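Local coordinates for RagA protein (Porphyromonas gingivalis, PDB 6SLN) that probably imports peptides across the outer membrane as a TonB-dependent receptor, with a plug domain seated inside a transmembrane beta barrel, at residues Gln125-Thr133 / Val141-Thr149; Lys838-Ser849 / Ala861-Trp870. All coordinates share one frame; numbering follows the deposited sequence.

Contact 1: residues Gln125-Thr133 / Val141-Thr149; sequences QVAGMQVMT and VASVEIHGT
Two donors of Ser143 converge on the carbonyl oxygen of Met132: the backbone Ser143 N lies 2.7 Å from Met132 O, and Ser143 OG lies 3.0 Å from it, the two arriving from opposite faces of the carbonyl plane. The hydroxyl can reach back because chi1 (67°) sets it between its backbone N and carbonyl carbon. Return bonds from Met132 N to Ser143 O and between Gln130 and Glu145 continue the antiparallel ladder, which finishes with an almost linear bond from His147 N to Gly128 O (2.8 Å).

On one face Met129, its CG anti to the backbone N, lays CG against Val144 CG1 (3.5 Å) and passes Ile146 CG1 at 4.1 Å; Val185 of strand 180-186 touches Met129 and Ile146. The face of Gln130, Met132, Ser143 and Glu145 is mixed; on it Thr149 OG1 donates to Glu145 OE2 (2.6 Å) from above the carboxylate plane. His147 CD2 approaches Gly128 CA, while its NE2 bonds Asp738 of the barrel and its ring stacks with Tyr703. Gly128 is the third residue of the type II turn Val126-Met129, where its positive phi calls for glycine. This is a two-stranded antiparallel beta hairpin within the plug domain of a TonB-dependent receptor.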
loop_
_atom_site.group_PDB
_atom_site.type_symbol
_atom_site.label_atom_id
_atom_site.label_comp_id
_atom_site.label_asym_id
_atom_site.label_seq_id
_atom_site.Cartn_x
_atom_site.Cartn_y
_atom_site.Cartn_z
ATOM N N GLN A 125 41.579 -3.658 -11.994
ATOM C CA GLN A 125 42.345 -2.633 -11.292
ATOM C C GLN A 125 43.012 -3.125 -10.010
ATOM O O GLN A 125 44.000 -2.521 -9.566
ATOM C CB GLN A 125 41.439 -1.437 -10.962
ATOM C CG GLN A 125 40.877 -0.718 -12.184
ATOM C CD GLN A 125 41.966 -0.190 -13.089
ATOM O OE1 GLN A 125 42.860 0.531 -12.649
ATOM N NE2 GLN A 125 41.900 -0.550 -14.367
ATOM N N VAL A 126 42.514 -4.194 -9.400
ATOM C CA VAL A 126 43.066 -4.671 -8.140
ATOM C C VAL A 126 43.349 -6.167 -8.234
ATOM O O VAL A 126 42.445 -6.959 -8.523
ATOM C CB VAL A 126 42.124 -4.372 -6.965
ATOM C CG1 VAL A 126 42.711 -4.913 -5.674
ATOM C CG2 VAL A 126 41.880 -2.882 -6.852
ATOM N N ALA A 127 44.593 -6.549 -7.957
ATOM C CA ALA A 127 44.998 -7.951 -7.995
ATOM C C ALA A 127 44.162 -8.782 -7.030
ATOM O O ALA A 127 44.060 -8.452 -5.847
ATOM C CB ALA A 127 46.484 -8.078 -7.644
ATOM N N GLY A 128 43.564 -9.855 -7.540
ATOM C CA GLY A 128 42.797 -10.769 -6.732
ATOM C C GLY A 128 41.322 -10.451 -6.628
ATOM O O GLY A 128 40.573 -11.245 -6.037
ATOM N N MET A 129 40.870 -9.325 -7.168
ATOM C CA MET A 129 39.465 -8.943 -7.074
ATOM C C MET A 129 38.821 -9.136 -8.439
ATOM O O MET A 129 39.253 -8.515 -9.419
ATOM C CB MET A 129 39.325 -7.501 -6.587
ATOM C CG MET A 129 37.898 -7.027 -6.427
ATOM S SD MET A 129 37.832 -5.236 -6.166
ATOM C CE MET A 129 36.913 -5.172 -4.641
ATOM N N GLN A 130 37.810 -10.015 -8.506
ATOM C CA GLN A 130 37.189 -10.412 -9.772
ATOM C C GLN A 130 35.845 -9.701 -9.929
ATOM O O GLN A 130 34.846 -10.086 -9.311
ATOM C CB GLN A 130 37.024 -11.929 -9.866
ATOM C CG GLN A 130 37.043 -12.443 -11.309
ATOM C CD GLN A 130 36.613 -13.898 -11.470
ATOM O OE1 GLN A 130 37.332 -14.701 -12.072
ATOM N NE2 GLN A 130 35.433 -14.239 -10.953
ATOM N N VAL A 131 35.827 -8.684 -10.796
ATOM C CA VAL A 131 34.640 -7.884 -11.084
ATOM C C VAL A 131 33.982 -8.412 -12.343
ATOM O O VAL A 131 34.654 -8.592 -13.363
ATOM C CB VAL A 131 34.992 -6.402 -11.284
ATOM C CG1 VAL A 131 33.709 -5.609 -11.454
ATOM C CG2 VAL A 131 35.864 -5.872 -10.137
ATOM N N MET A 132 32.667 -8.619 -12.297
ATOM C CA MET A 132 31.924 -8.940 -13.514
ATOM C C MET A 132 30.479 -8.459 -13.392
ATOM O O MET A 132 29.826 -8.675 -12.365
ATOM C CB MET A 132 31.972 -10.447 -13.821
ATOM C CG MET A 132 33.228 -10.886 -14.569
ATOM S SD MET A 132 33.153 -12.589 -15.113
ATOM C CE MET A 132 33.448 -13.464 -13.584
ATOM N N THR A 133 30.001 -7.784 -14.432
ATOM C CA THR A 133 28.606 -7.382 -14.565
ATOM C C THR A 133 28.006 -8.176 -15.712
ATOM O O THR A 133 28.488 -8.087 -16.847
ATOM C CB THR A 133 28.484 -5.884 -14.834
ATOM O OG1 THR A 133 29.476 -5.179 -14.075
ATOM C CG2 THR A 133 27.099 -5.394 -14.457
ATOM N N VAL A 141 24.042 -4.481 -11.173
ATOM C CA VAL A 141 25.098 -4.376 -10.172
ATOM C C VAL A 141 26.161 -5.439 -10.453
ATOM O O VAL A 141 25.827 -6.599 -10.723
ATOM C CB VAL A 141 24.515 -4.540 -8.763
ATOM C CG1 VAL A 141 25.438 -3.971 -7.784
ATOM C CG2 VAL A 141 23.185 -3.849 -8.686
ATOM N N ALA A 142 27.433 -5.047 -10.402
ATOM C CA ALA A 142 28.524 -5.990 -10.638
ATOM C C ALA A 142 28.646 -6.993 -9.502
ATOM O O ALA A 142 28.340 -6.696 -8.344
ATOM C CB ALA A 142 29.860 -5.265 -10.784
ATOM N N SER A 143 29.118 -8.189 -9.841
ATOM C CA SER A 143 29.507 -9.161 -8.830
ATOM C C SER A 143 30.994 -9.005 -8.530
ATOM O O SER A 143 31.795 -8.721 -9.425
ATOM C CB SER A 143 29.185 -10.582 -9.292
ATOM O OG SER A 143 29.974 -10.971 -10.401
ATOM N N VAL A 144 31.358 -9.149 -7.260
ATOM C CA VAL A 144 32.752 -9.073 -6.836
ATOM C C VAL A 144 33.092 -10.297 -5.998
ATOM O O VAL A 144 32.318 -10.691 -5.119
ATOM C CB VAL A 144 33.048 -7.789 -6.038
ATOM C CG1 VAL A 144 34.515 -7.747 -5.703
ATOM C CG2 VAL A 144 32.631 -6.537 -6.827
ATOM N N GLU A 145 34.253 -10.895 -6.275
ATOM C CA GLU A 145 34.813 -11.990 -5.481
ATOM C C GLU A 145 36.301 -11.724 -5.270
ATOM O O GLU A 145 37.049 -11.584 -6.244
ATOM C CB GLU A 145 34.615 -13.355 -6.163
ATOM C CG GLU A 145 33.161 -13.819 -6.331
ATOM C CD GLU A 145 33.046 -15.151 -7.062
ATOM O OE1 GLU A 145 34.028 -15.542 -7.720
ATOM O OE2 GLU A 145 31.984 -15.807 -6.995
ATOM N N ILE A 146 36.723 -11.654 -4.006
ATOM C CA ILE A 146 38.116 -11.416 -3.635
ATOM C C ILE A 146 38.770 -12.754 -3.298
ATOM O O ILE A 146 38.386 -13.408 -2.319
ATOM C CB ILE A 146 38.204 -10.438 -2.453
ATOM C CG1 ILE A 146 37.667 -9.064 -2.877
ATOM C CG2 ILE A 146 39.636 -10.390 -1.865
ATOM C CD1 ILE A 146 37.598 -8.060 -1.768
ATOM N N HIS A 147 39.767 -13.155 -4.097
ATOM C CA HIS A 147 40.447 -14.455 -3.955
ATOM C C HIS A 147 39.452 -15.618 -4.039
ATOM O O HIS A 147 39.381 -16.462 -3.144
ATOM C CB HIS A 147 41.243 -14.549 -2.644
ATOM C CG HIS A 147 42.422 -13.630 -2.552
ATOM N ND1 HIS A 147 42.993 -13.289 -1.343
ATOM C CD2 HIS A 147 43.147 -12.995 -3.502
ATOM C CE1 HIS A 147 44.020 -12.485 -1.552
ATOM N NE2 HIS A 147 44.135 -12.290 -2.853
ATOM N N GLY A 148 38.658 -15.647 -5.109
ATOM C CA GLY A 148 37.804 -16.784 -5.397
ATOM C C GLY A 148 36.440 -16.715 -4.740
ATOM O O GLY A 148 36.090 -15.774 -4.022
ATOM N N THR A 149 35.641 -17.748 -5.009
ATOM C CA THR A 149 34.355 -17.935 -4.347
ATOM C C THR A 149 34.610 -18.681 -3.052
ATOM O O THR A 149 35.136 -19.797 -3.073
ATOM C CB THR A 149 33.377 -18.731 -5.212
ATOM O OG1 THR A 149 33.215 -18.087 -6.478
ATOM C CG2 THR A 149 32.017 -18.817 -4.544
#

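Contact 2: residues Lys838-Ser849 / Ala861-Trp870; sequences KSVTPPITGGFS and ADFAYIVGKW
The ring of Tyr865 lies flat over Gly846, whose CA stands 3.6 Å from the ring centroid in a CH-pi contact. A chi1 of 52° places CG between the backbone N and the carbonyl carbon, and this folds the ring across the neighbouring strand, over a residue with no side chain to obstruct it. This is the aromatic rescue of glycine, called a mortise-tenon joint in outer-membrane barrels. Ile844 CG2 and Phe848 CD1 meet the edge of the same ring.

Phe848 adopts the same first torsion and leans over Phe863. The two rings are nearly parallel but slid apart, centroids 4.5 Å apart, so that Phe863 CB, rather than its ring, lies over the centre of the Phe848 face, 3.5 Å from the centroid.

These pairs belong to one hairpin of the transmembrane barrel, with strands 844-853 and 857-873 antiparallel and joined by paired backbone bonds at Ile844-Val867, Gly846-Tyr865 and Phe848-Phe863. The opposite face, that of Thr845, Ile866, Ser849 and Asp862, turns to the plug, where Gln130 touches Thr845 and Ile866. There Ser849 OG donates to Asp862 OD2 (2.9 Å) from above the carboxylate plane, while OD1 of that aspartate has a weak bond to Asn931.

Near the hairpin's open end, Pro842 CB packs on Ile866 CG2 (3.5 Å), and Pro842 CG rests beside the aliphatic part of Lys869, whose NZ is bonded to Gly975 O. Farther along, the Lys838 side chain runs across one face of the Trp870 indole at about a right angle to that side chain. Its CD lies over the centre of the six-membered ring, 3.5 Å from the centroid; NZ, at 5.0 Å, adds at most a weak cation-pi attraction.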
loop_
_atom_site.group_PDB
_atom_site.type_symbol
_atom_site.label_atom_id
_atom_site.label_comp_id
_atom_site.label_asym_id
_atom_site.label_seq_id
_atom_site.Cartn_x
_atom_site.Cartn_y
_atom_site.Cartn_z
ATOM N N LYS A 838 37.260 -27.744 -17.056
ATOM C CA LYS A 838 37.075 -26.320 -17.283
ATOM C C LYS A 838 36.282 -25.799 -16.101
ATOM O O LYS A 838 35.244 -26.379 -15.766
ATOM C CB LYS A 838 36.337 -26.059 -18.597
ATOM C CG LYS A 838 37.061 -26.543 -19.855
ATOM C CD LYS A 838 36.143 -26.520 -21.075
ATOM C CE LYS A 838 36.781 -27.160 -22.306
ATOM N NZ LYS A 838 35.833 -28.119 -22.977
ATOM N N SER A 839 36.776 -24.744 -15.444
ATOM C CA SER A 839 36.205 -24.311 -14.164
ATOM C C SER A 839 35.103 -23.283 -14.370
ATOM O O SER A 839 35.219 -22.400 -15.215
ATOM C CB SER A 839 37.269 -23.724 -13.226
ATOM O OG SER A 839 38.451 -24.505 -13.155
ATOM N N VAL A 840 34.045 -23.387 -13.562
ATOM C CA VAL A 840 32.879 -22.527 -13.727
ATOM C C VAL A 840 33.144 -21.111 -13.224
ATOM O O VAL A 840 32.614 -20.145 -13.785
ATOM C CB VAL A 840 31.663 -23.162 -13.037
ATOM C CG1 VAL A 840 30.370 -22.502 -13.502
ATOM C CG2 VAL A 840 31.629 -24.625 -13.364
ATOM N N THR A 841 33.959 -20.955 -12.196
ATOM C CA THR A 841 34.437 -19.631 -11.795
ATOM C C THR A 841 35.779 -19.373 -12.468
ATOM O O THR A 841 36.681 -20.209 -12.358
ATOM C CB THR A 841 34.593 -19.544 -10.275
ATOM O OG1 THR A 841 33.393 -19.982 -9.624
ATOM C CG2 THR A 841 34.934 -18.134 -9.819
ATOM N N PRO A 842 35.946 -18.279 -13.207
ATOM C CA PRO A 842 37.171 -18.100 -14.013
ATOM C C PRO A 842 38.399 -17.976 -13.132
ATOM O O PRO A 842 38.417 -17.161 -12.200
ATOM C CB PRO A 842 36.904 -16.797 -14.786
ATOM C CG PRO A 842 35.425 -16.680 -14.822
ATOM C CD PRO A 842 34.930 -17.260 -13.517
ATOM N N PRO A 843 39.457 -18.752 -13.409
ATOM C CA PRO A 843 40.609 -18.791 -12.488
ATOM C C PRO A 843 41.558 -17.620 -12.626
ATOM O O PRO A 843 42.313 -17.357 -11.681
ATOM C CB PRO A 843 41.337 -20.102 -12.868
ATOM C CG PRO A 843 40.463 -20.781 -13.883
ATOM C CD PRO A 843 39.618 -19.707 -14.513
ATOM N N ILE A 844 41.556 -16.915 -13.759
ATOM C CA ILE A 844 42.568 -15.909 -14.060
ATOM C C ILE A 844 41.905 -14.535 -14.203
ATOM O O ILE A 844 40.969 -14.358 -14.994
ATOM C CB ILE A 844 43.383 -16.319 -15.302
ATOM C CG1 ILE A 844 44.137 -17.616 -14.969
ATOM C CG2 ILE A 844 44.338 -15.206 -15.722
ATOM C CD1 ILE A 844 44.894 -18.289 -16.125
ATOM N N THR A 845 42.396 -13.572 -13.420
ATOM C CA THR A 845 41.846 -12.229 -13.313
ATOM C C THR A 845 42.999 -11.243 -13.371
ATOM O O THR A 845 43.878 -11.273 -12.505
ATOM C CB THR A 845 41.088 -12.049 -11.997
ATOM O OG1 THR A 845 40.082 -13.060 -11.871
ATOM C CG2 THR A 845 40.436 -10.668 -11.938
ATOM N N GLY A 846 42.983 -10.351 -14.359
ATOM C CA GLY A 846 44.001 -9.327 -14.442
ATOM C C GLY A 846 43.513 -8.056 -15.110
ATOM O O GLY A 846 42.357 -7.929 -15.525
ATOM N N GLY A 847 44.429 -7.102 -15.181
ATOM C CA GLY A 847 44.220 -5.869 -15.908
ATOM C C GLY A 847 45.550 -5.174 -16.087
ATOM O O GLY A 847 46.547 -5.521 -15.443
ATOM N N PHE A 848 45.561 -4.201 -16.990
ATOM C CA PHE A 848 46.724 -3.336 -17.107
ATOM C C PHE A 848 46.279 -1.963 -17.583
ATOM O O PHE A 848 45.289 -1.826 -18.307
ATOM C CB PHE A 848 47.803 -3.911 -18.034
ATOM C CG PHE A 848 47.300 -4.320 -19.385
ATOM C CD1 PHE A 848 46.727 -5.573 -19.580
ATOM C CD2 PHE A 848 47.429 -3.466 -20.474
ATOM C CE1 PHE A 848 46.270 -5.963 -20.844
ATOM C CE2 PHE A 848 46.991 -3.855 -21.747
ATOM C CZ PHE A 848 46.405 -5.100 -21.931
ATOM N N SER A 849 47.014 -0.948 -17.137
ATOM C CA SER A 849 46.719 0.447 -17.430
ATOM C C SER A 849 47.970 1.109 -17.999
ATOM O O SER A 849 49.055 1.006 -17.411
ATOM C CB SER A 849 46.229 1.178 -16.168
ATOM O OG SER A 849 45.035 0.600 -15.645
ATOM N N ALA A 861 44.540 4.470 -20.958
ATOM C CA ALA A 861 43.852 3.247 -21.336
ATOM C C ALA A 861 43.832 2.326 -20.129
ATOM O O ALA A 861 44.869 2.095 -19.498
ATOM C CB ALA A 861 44.535 2.562 -22.522
ATOM N N ASP A 862 42.655 1.823 -19.795
ATOM C CA ASP A 862 42.490 0.857 -18.721
ATOM C C ASP A 862 41.996 -0.442 -19.352
ATOM O O ASP A 862 40.894 -0.489 -19.912
ATOM C CB ASP A 862 41.530 1.388 -17.656
ATOM C CG ASP A 862 42.168 2.453 -16.778
ATOM O OD1 ASP A 862 42.233 3.620 -17.210
ATOM O OD2 ASP A 862 42.609 2.128 -15.658
ATOM N N PHE A 863 42.826 -1.478 -19.291
ATOM C CA PHE A 863 42.465 -2.811 -19.742
ATOM C C PHE A 863 42.223 -3.737 -18.560
ATOM O O PHE A 863 42.737 -3.535 -17.456
ATOM C CB PHE A 863 43.556 -3.444 -20.594
ATOM C CG PHE A 863 43.827 -2.747 -21.866
ATOM C CD1 PHE A 863 44.598 -1.605 -21.889
ATOM C CD2 PHE A 863 43.375 -3.278 -23.055
ATOM C CE1 PHE A 863 44.884 -0.989 -23.067
ATOM C CE2 PHE A 863 43.650 -2.666 -24.235
ATOM C CZ PHE A 863 44.404 -1.515 -24.244
ATOM N N ALA A 864 41.482 -4.802 -18.846
ATOM C CA ALA A 864 41.112 -5.819 -17.879
ATOM C C ALA A 864 40.841 -7.110 -18.639
ATOM O O ALA A 864 40.394 -7.086 -19.791
ATOM C CB ALA A 864 39.878 -5.391 -17.075
ATOM N N TYR A 865 41.106 -8.243 -17.994
ATOM C CA TYR A 865 40.836 -9.507 -18.661
ATOM C C TYR A 865 40.359 -10.571 -17.676
ATOM O O TYR A 865 40.594 -10.503 -16.461
ATOM C CB TYR A 865 42.060 -10.007 -19.434
ATOM C CG TYR A 865 43.331 -10.069 -18.632
ATOM C CD1 TYR A 865 44.161 -8.963 -18.531
ATOM C CD2 TYR A 865 43.719 -11.241 -18.004
ATOM C CE1 TYR A 865 45.335 -9.018 -17.807
ATOM C CE2 TYR A 865 44.894 -11.309 -17.277
ATOM C CZ TYR A 865 45.695 -10.197 -17.186
ATOM O OH TYR A 865 46.848 -10.264 -16.455
ATOM N N ILE A 866 39.661 -11.553 -18.238
ATOM C CA ILE A 866 39.117 -12.695 -17.524
ATOM C C ILE A 866 39.449 -13.913 -18.378
ATOM O O ILE A 866 38.840 -14.117 -19.431
ATOM C CB ILE A 866 37.605 -12.564 -17.295
ATOM C CG1 ILE A 866 37.305 -11.356 -16.413
ATOM C CG2 ILE A 866 37.022 -13.822 -16.686
ATOM C CD1 ILE A 866 37.676 -11.552 -14.963
ATOM N N VAL A 867 40.422 -14.705 -17.939
ATOM C CA VAL A 867 40.933 -15.851 -18.685
ATOM C C VAL A 867 40.527 -17.134 -17.974
ATOM O O VAL A 867 40.574 -17.214 -16.743
ATOM C CB VAL A 867 42.466 -15.779 -18.834
ATOM C CG1 VAL A 867 42.985 -16.976 -19.614
ATOM C CG2 VAL A 867 42.869 -14.471 -19.502
ATOM N N GLY A 868 40.141 -18.143 -18.746
ATOM C CA GLY A 868 39.637 -19.358 -18.153
ATOM C C GLY A 868 38.139 -19.400 -17.964
ATOM O O GLY A 868 37.635 -20.377 -17.389
ATOM N N LYS A 869 37.413 -18.385 -18.446
ATOM C CA LYS A 869 35.957 -18.388 -18.416
ATOM C C LYS A 869 35.409 -19.248 -19.551
ATOM O O LYS A 869 35.817 -19.113 -20.710
ATOM C CB LYS A 869 35.422 -16.953 -18.505
ATOM C CG LYS A 869 33.902 -16.800 -18.440
ATOM C CD LYS A 869 33.526 -15.523 -17.670
ATOM C CE LYS A 869 32.197 -14.928 -18.101
ATOM N NZ LYS A 869 31.017 -15.848 -18.025
ATOM N N TRP A 870 34.518 -20.165 -19.198
ATOM C CA TRP A 870 33.689 -20.896 -20.135
ATOM C C TRP A 870 32.235 -20.587 -19.812
ATOM O O TRP A 870 31.907 -20.053 -18.745
ATOM C CB TRP A 870 33.964 -22.406 -20.072
ATOM C CG TRP A 870 35.440 -22.701 -20.147
ATOM C CD1 TRP A 870 36.338 -22.668 -19.112
ATOM C CD2 TRP A 870 36.202 -23.015 -21.329
ATOM N NE1 TRP A 870 37.606 -22.964 -19.580
ATOM C CE2 TRP A 870 37.545 -23.180 -20.932
ATOM C CE3 TRP A 870 35.875 -23.189 -22.671
ATOM C CZ2 TRP A 870 38.550 -23.508 -21.831
ATOM C CZ3 TRP A 870 36.892 -23.512 -23.575
ATOM C CH2 TRP A 870 38.204 -23.661 -23.149
#

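Overall arrangement
Starting from the N terminus, contact 1 closes first: residues 134-140 form the short connection between 125-133 and 141-149 within the plug. The chain then builds most of the barrel before contact 2 pairs 838-849 with 861-870 across another hairpin. The two closures therefore follow in series, neither nesting nor crossing, yet their centres lie about 10 Å apart in space. Gln130 meets Pro842, Glu145 packs on Thr841, and Gln125 lies beside Asp862, so the plug hairpin rests against the barrel wall. Val840 and Thr841 also pack on the bound peptide. The pair illustrates how local hairpins, far apart in sequence, can join plug and barrel.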